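Side-chain contacts in putative uncharacterized protein (Trypanosoma brucei brucei, PDB 5KO4), which is of unknown function but contains a bromodomain, a module that in its relatives reads acetyl-lysine, so it probably binds acetylated lysines: residues N80-P85 and L89-E94; D48-R53 and Y57-P62. All blocks are in the same frame, centred on the assembly; numbering follows the deposited sequence.

Contact 1. Residues N80-P85 and L89-E94; sequences NREESP and LARRIE
Glu82 and Arg91 meet at the protein surface through a single carboxylate oxygen. Glu82 OE1 lies 2.8 Å from Arg91 NH1, and Arg91 NH2 adds a weak second bond to that same OE1 at 3.1 Å. One oxygen thus faces both terminal nitrogens at the guanidinium edge, a forked salt bridge rather than the paired one in which each oxygen takes its own nitrogen. The two flat groups stand 78° apart, and NH1 meets the oxygen from above the carboxylate plane. Because one oxygen serves two N-H groups, neither bond is straight. Arg91 starts out toward the loop, and bends at chi2 and chi3 set its guanidinium edge against the acid, while Glu82 bends at chi2 (-98°) to bring OE1 across. In the left-handed four-helix bundle of a bromodomain, 80-85 spans the loop that joins helix 62-80 to helix 85-104, the BC loop of the family, and the salt bridge ties this loop to the second turn of the helix it leads into. Tyr77 of helix 62-80 makes a cation-pi contact with Arg91. Packing is close on the inner side of the helix, where Ala90 rests on Cys76 and Phe27 and Ile93 on Val18 and Leu21. By contrast, the Glu82 side is exposed and little surface is buried between the segments. Ser84 holds the N-cap position, and Pro85 packs on Tyr79 of the second subunit.

Contact 2. Residues D48-R53 and Y57-P62; sequences DLIKAR and YEYTSP
The carbonyl oxygen of Arg53 accepts the backbone N-H of Glu58 in a nearly straight bond, Glu58 N to Arg53 O 2.9 Å with an N-H...O angle of 169°. Tyr57, with positive phi, is the residue that swings the chain round so that this bond can close. The turn also brings two side chains against Arg53. Glu58 reaches back along the helix, its extended chain laying OE1 3.4 Å from Arg53 CG. Glu58 OE1 is 3.6 Å from Arg53 NE but well out of the guanidinium plane, so the pairing is one of charge alone, with no N-H aimed at the oxygen. Tyr59 crosses the Arg53 chain at about a right angle: its CE2 comes to 3.5 Å from Arg53 CB, and its OH lies 3.5 Å from Arg53 CD. That chain runs straight from CG to NE (chi2 178°, chi3 171°), carrying the guanidinium past the hydroxyl to a salt bridge with Asp68 on helix 62-80. Asp68 OD2 also hydrogen-bonds to Tyr59 OH, so one carboxylate oxygen holds both the arginine and the tyrosine. The methyl CG2 of Ile50 touches the hydroxyl as well, Ile50 CG2 to Tyr59 OH 3.6 Å. With Tyr57 as C-prime residue, Glu58 N bonded to Arg53 O and Tyr57 N directed to Leu54 O, the backbone forms a Schellman motif, here ending helix 47-55 of the bromodomain.

Overall arrangement
Contact 2 comes first along the chain and contact 1 follows in series, both inside the one bromodomain. Their centres are 23 Å apart on opposite sides of the chain's centre, and their nearest atoms, about 9 Å apart, do not touch. Helix 62-80 joins them: the loop of contact 2 leads into its beginning, and the loop of contact 1 leaves its end. Each contact thus sits at a connection at one end of this long helix, contact 2 with the preceding helix 47-55, contact 1 with the following helix 85-104. Contact 2 is partly buried and untouched by the second subunit, whereas contact 1 lies at the surface, where that subunit comes within reach.

Contact 1. Residues N80-P85 and L89-E94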
loop_
_atom_site.group_PDB
_atom_site.type_symbol
_atom_site.label_atom_id
_atom_site.label_comp_id
_atom_site.label_asym_id
_atom_site.label_seq_id
_atom_site.Cartn_x
_atom_site.Cartn_y
_atom_site.Cartn_z
ATOM N N ASN A 80 1.616 -8.265 3.701
ATOM C CA ASN A 80 2.903 -7.570 3.586
ATOM C C ASN A 80 4.062 -8.287 4.278
ATOM O O ASN A 80 5.214 -7.879 4.114
ATOM C CB ASN A 80 2.766 -6.192 4.194
ATOM C CG ASN A 80 1.716 -5.369 3.489
ATOM O OD1 ASN A 80 1.896 -4.983 2.341
ATOM N ND2 ASN A 80 0.563 -5.133 4.140
ATOM N N ARG A 81 3.748 -9.345 5.046
ATOM C CA ARG A 81 4.657 -10.078 5.938
ATOM C C ARG A 81 4.759 -9.326 7.247
ATOM O O ARG A 81 4.547 -8.108 7.307
ATOM C CB ARG A 81 6.045 -10.356 5.346
ATOM C CG ARG A 81 6.012 -11.063 3.985
ATOM C CD ARG A 81 5.326 -12.429 3.986
ATOM N NE ARG A 81 6.120 -13.408 4.730
ATOM C CZ ARG A 81 6.073 -14.725 4.564
ATOM N NH1 ARG A 81 5.261 -15.261 3.657
ATOM N NH2 ARG A 81 6.857 -15.518 5.287
ATOM N N GLU A 82 5.061 -10.057 8.310
ATOM C CA GLU A 82 5.059 -9.539 9.677
ATOM C C GLU A 82 6.076 -8.466 9.868
ATOM O O GLU A 82 5.767 -7.434 10.461
ATOM C CB GLU A 82 5.340 -10.667 10.666
ATOM C CG GLU A 82 4.300 -11.781 10.659
ATOM C CD GLU A 82 3.226 -11.720 11.723
ATOM O OE1 GLU A 82 3.388 -10.970 12.720
ATOM O OE2 GLU A 82 2.234 -12.469 11.581
ATOM N N GLU A 83 7.316 -8.713 9.431
ATOM C CA GLU A 83 8.380 -7.725 9.534
ATOM C C GLU A 83 8.437 -6.964 8.231
ATOM O O GLU A 83 9.044 -7.424 7.257
ATOM C CB GLU A 83 9.717 -8.379 9.838
ATOM C CG GLU A 83 9.786 -8.998 11.217
ATOM C CD GLU A 83 11.201 -9.371 11.600
ATOM O OE1 GLU A 83 11.699 -10.405 11.100
ATOM O OE2 GLU A 83 11.862 -8.552 12.279
ATOM N N SER A 84 7.745 -5.832 8.181
ATOM C CA SER A 84 7.716 -4.982 6.994
ATOM C C SER A 84 7.282 -3.578 7.384
ATOM O O SER A 84 6.614 -3.411 8.401
ATOM C CB SER A 84 6.751 -5.542 5.962
ATOM O OG SER A 84 5.404 -5.370 6.372
ATOM N N PRO A 85 7.566 -2.554 6.564
ATOM C CA PRO A 85 7.158 -1.193 6.945
ATOM C C PRO A 85 5.630 -1.020 7.069
ATOM O O PRO A 85 5.167 -0.363 7.996
ATOM C CB PRO A 85 7.737 -0.341 5.820
ATOM C CG PRO A 85 8.923 -1.083 5.381
ATOM C CD PRO A 85 8.485 -2.523 5.414
ATOM N N LEU A 89 3.323 0.032 11.065
ATOM C CA LEU A 89 2.189 0.910 11.411
ATOM C C LEU A 89 1.033 0.061 11.984
ATOM O O LEU A 89 0.467 0.398 13.028
ATOM C CB LEU A 89 1.691 1.687 10.193
ATOM C CG LEU A 89 0.413 2.507 10.435
ATOM C CD1 LEU A 89 0.605 3.528 11.587
ATOM C CD2 LEU A 89 -0.048 3.183 9.154
ATOM N N ALA A 90 0.707 -1.056 11.337
ATOM C CA ALA A 90 -0.364 -1.912 11.848
ATOM C C ALA A 90 -0.048 -2.399 13.264
ATOM O O ALA A 90 -0.951 -2.469 14.089
ATOM C CB ALA A 90 -0.578 -3.106 10.929
ATOM N N ARG A 91 1.234 -2.683 13.567
ATOM C CA ARG A 91 1.612 -3.132 14.913
ATOM C C ARG A 91 1.392 -2.025 15.933
ATOM O O ARG A 91 0.907 -2.309 17.029
ATOM C CB ARG A 91 3.079 -3.584 14.958
ATOM C CG ARG A 91 3.322 -4.973 14.352
ATOM C CD ARG A 91 2.786 -6.072 15.190
ATOM N NE ARG A 91 3.730 -7.176 15.368
ATOM C CZ ARG A 91 3.879 -8.203 14.535
ATOM N NH1 ARG A 91 3.260 -8.215 13.361
ATOM N NH2 ARG A 91 4.693 -9.197 14.842
ATOM N N ARG A 92 1.745 -0.765 15.597
ATOM C CA ARG A 92 1.505 0.327 16.550
ATOM C C ARG A 92 0.004 0.469 16.809
ATOM O O ARG A 92 -0.407 0.733 17.936
ATOM C CB ARG A 92 2.064 1.657 16.036
ATOM C CG ARG A 92 3.579 1.710 15.871
ATOM C CD ARG A 92 4.379 1.086 17.002
ATOM N NE ARG A 92 4.080 1.698 18.307
ATOM C CZ ARG A 92 4.622 1.311 19.455
ATOM N NH1 ARG A 92 5.512 0.323 19.478
ATOM N NH2 ARG A 92 4.289 1.916 20.592
ATOM N N ILE A 93 -0.816 0.279 15.773
ATOM C CA ILE A 93 -2.264 0.343 15.903
ATOM C C ILE A 93 -2.765 -0.835 16.741
ATOM O O ILE A 93 -3.627 -0.638 17.593
ATOM C CB ILE A 93 -2.899 0.384 14.493
ATOM C CG1 ILE A 93 -2.662 1.766 13.868
ATOM C CG2 ILE A 93 -4.413 0.056 14.548
ATOM C CD1 ILE A 93 -2.961 1.850 12.392
ATOM N N GLU A 94 -2.215 -2.036 16.535
ATOM C CA GLU A 94 -2.607 -3.199 17.313
ATOM C C GLU A 94 -2.285 -2.977 18.790
ATOM O O GLU A 94 -3.088 -3.300 19.664
ATOM C CB GLU A 94 -1.897 -4.463 16.810
ATOM C CG GLU A 94 -2.448 -5.718 17.467
ATOM C CD GLU A 94 -1.769 -7.009 17.080
ATOM O OE1 GLU A 94 -0.893 -6.980 16.194
ATOM O OE2 GLU A 94 -2.064 -8.043 17.715
#

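Contact 2. Residues D48-R53 and Y57-P62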
loop_
_atom_site.group_PDB
_atom_site.type_symbol
_atom_site.label_atom_id
_atom_site.label_comp_id
_atom_site.label_asym_id
_atom_site.label_seq_id
_atom_site.Cartn_x
_atom_site.Cartn_y
_atom_site.Cartn_z
ATOM N N ASP A 48 -13.314 1.684 7.457
ATOM C CA ASP A 48 -14.621 2.234 7.063
ATOM C C ASP A 48 -15.713 1.162 7.122
ATOM O O ASP A 48 -16.879 1.492 7.375
ATOM C CB ASP A 48 -14.576 2.862 5.664
ATOM C CG ASP A 48 -13.749 4.127 5.572
ATOM O OD1 ASP A 48 -13.378 4.679 6.636
ATOM O OD2 ASP A 48 -13.470 4.576 4.429
ATOM N N LEU A 49 -15.361 -0.102 6.886
ATOM C CA LEU A 49 -16.336 -1.191 6.997
ATOM C C LEU A 49 -16.721 -1.405 8.465
ATOM O O LEU A 49 -17.899 -1.562 8.783
ATOM C CB LEU A 49 -15.784 -2.479 6.389
ATOM C CG LEU A 49 -16.729 -3.687 6.392
ATOM C CD1 LEU A 49 -18.100 -3.338 5.780
ATOM C CD2 LEU A 49 -16.115 -4.848 5.642
ATOM N N ILE A 50 -15.739 -1.353 9.372
ATOM C CA ILE A 50 -16.030 -1.488 10.795
ATOM C C ILE A 50 -16.909 -0.313 11.260
ATOM O O ILE A 50 -17.824 -0.521 12.050
ATOM C CB ILE A 50 -14.718 -1.594 11.606
ATOM C CG1 ILE A 50 -13.954 -2.876 11.184
ATOM C CG2 ILE A 50 -14.993 -1.584 13.120
ATOM C CD1 ILE A 50 -12.607 -3.040 11.808
ATOM N N LYS A 51 -16.631 0.901 10.782
ATOM C CA LYS A 51 -17.453 2.056 11.132
ATOM C C LYS A 51 -18.896 1.823 10.679
ATOM O O LYS A 51 -19.832 2.064 11.438
ATOM C CB LYS A 51 -16.879 3.324 10.476
ATOM C CG LYS A 51 -17.668 4.598 10.748
ATOM C CD LYS A 51 -17.535 5.063 12.191
ATOM C CE LYS A 51 -18.629 6.022 12.574
ATOM N NZ LYS A 51 -18.692 7.197 11.671
ATOM N N ALA A 52 -19.076 1.327 9.453
ATOM C CA ALA A 52 -20.423 1.063 8.924
ATOM C C ALA A 52 -21.140 -0.011 9.757
ATOM O O ALA A 52 -22.338 0.085 10.011
ATOM C CB ALA A 52 -20.339 0.629 7.471
ATOM N N ARG A 53 -20.397 -1.016 10.228
ATOM C CA ARG A 53 -20.970 -2.060 11.052
ATOM C C ARG A 53 -21.402 -1.515 12.406
ATOM O O ARG A 53 -22.426 -1.950 12.926
ATOM C CB ARG A 53 -19.972 -3.215 11.211
ATOM C CG ARG A 53 -19.845 -3.958 9.904
ATOM C CD ARG A 53 -18.869 -5.088 9.922
ATOM N NE ARG A 53 -19.002 -5.847 8.675
ATOM C CZ ARG A 53 -18.357 -6.972 8.398
ATOM N NH1 ARG A 53 -17.527 -7.503 9.285
ATOM N NH2 ARG A 53 -18.582 -7.608 7.254
ATOM N N TYR A 57 -25.436 -1.397 13.769
ATOM C CA TYR A 57 -25.610 -2.265 14.937
ATOM C C TYR A 57 -25.298 -3.735 14.635
ATOM O O TYR A 57 -25.948 -4.621 15.197
ATOM C CB TYR A 57 -27.049 -2.193 15.487
ATOM C CG TYR A 57 -27.455 -0.891 16.117
ATOM C CD1 TYR A 57 -26.714 -0.339 17.159
ATOM C CD2 TYR A 57 -28.695 -0.331 15.848
ATOM C CE1 TYR A 57 -27.138 0.808 17.820
ATOM C CE2 TYR A 57 -29.148 0.789 16.529
ATOM C CZ TYR A 57 -28.368 1.358 17.513
ATOM O OH TYR A 57 -28.816 2.464 18.176
ATOM N N GLU A 58 -24.295 -4.005 13.796
ATOM C CA GLU A 58 -23.999 -5.388 13.428
ATOM C C GLU A 58 -23.209 -6.116 14.552
ATOM O O GLU A 58 -23.095 -7.335 14.512
ATOM C CB GLU A 58 -23.231 -5.447 12.111
ATOM C CG GLU A 58 -24.032 -4.965 10.906
ATOM C CD GLU A 58 -23.315 -5.161 9.576
ATOM O OE1 GLU A 58 -22.474 -6.073 9.507
ATOM O OE2 GLU A 58 -23.509 -4.341 8.643
ATOM N N TYR A 59 -22.685 -5.379 15.545
ATOM C CA TYR A 59 -21.972 -5.960 16.675
ATOM C C TYR A 59 -22.927 -6.146 17.841
ATOM O O TYR A 59 -23.612 -5.198 18.240
ATOM C CB TYR A 59 -20.801 -5.058 17.067
ATOM C CG TYR A 59 -19.802 -4.911 15.946
ATOM C CD1 TYR A 59 -19.138 -6.015 15.432
ATOM C CD2 TYR A 59 -19.476 -3.660 15.431
ATOM C CE1 TYR A 59 -18.240 -5.894 14.380
ATOM C CE2 TYR A 59 -18.581 -3.526 14.374
ATOM C CZ TYR A 59 -17.963 -4.644 13.849
ATOM O OH TYR A 59 -17.052 -4.514 12.829
ATOM N N THR A 60 -23.031 -7.369 18.351
ATOM C CA THR A 60 -23.910 -7.645 19.476
ATOM C C THR A 60 -23.120 -7.878 20.742
ATOM O O THR A 60 -23.711 -8.030 21.802
ATOM C CB THR A 60 -24.816 -8.832 19.183
ATOM O OG1 THR A 60 -24.019 -10.013 19.087
ATOM C CG2 THR A 60 -25.620 -8.634 17.916
ATOM N N SER A 61 -21.788 -7.853 20.648
ATOM C CA SER A 61 -20.930 -7.973 21.808
ATOM C C SER A 61 -19.593 -7.358 21.472
ATOM O O SER A 61 -19.242 -7.222 20.296
ATOM C CB SER A 61 -20.749 -9.435 22.184
ATOM O OG SER A 61 -19.829 -10.049 21.302
ATOM N N PRO A 62 -18.811 -6.944 22.478
ATOM C CA PRO A 62 -17.512 -6.350 22.166
ATOM C C PRO A 62 -16.559 -7.315 21.456
ATOM O O PRO A 62 -15.723 -6.862 20.681
ATOM C CB PRO A 62 -16.943 -5.937 23.522
ATOM C CG PRO A 62 -17.859 -6.424 24.532
ATOM C CD PRO A 62 -19.098 -6.951 23.924
#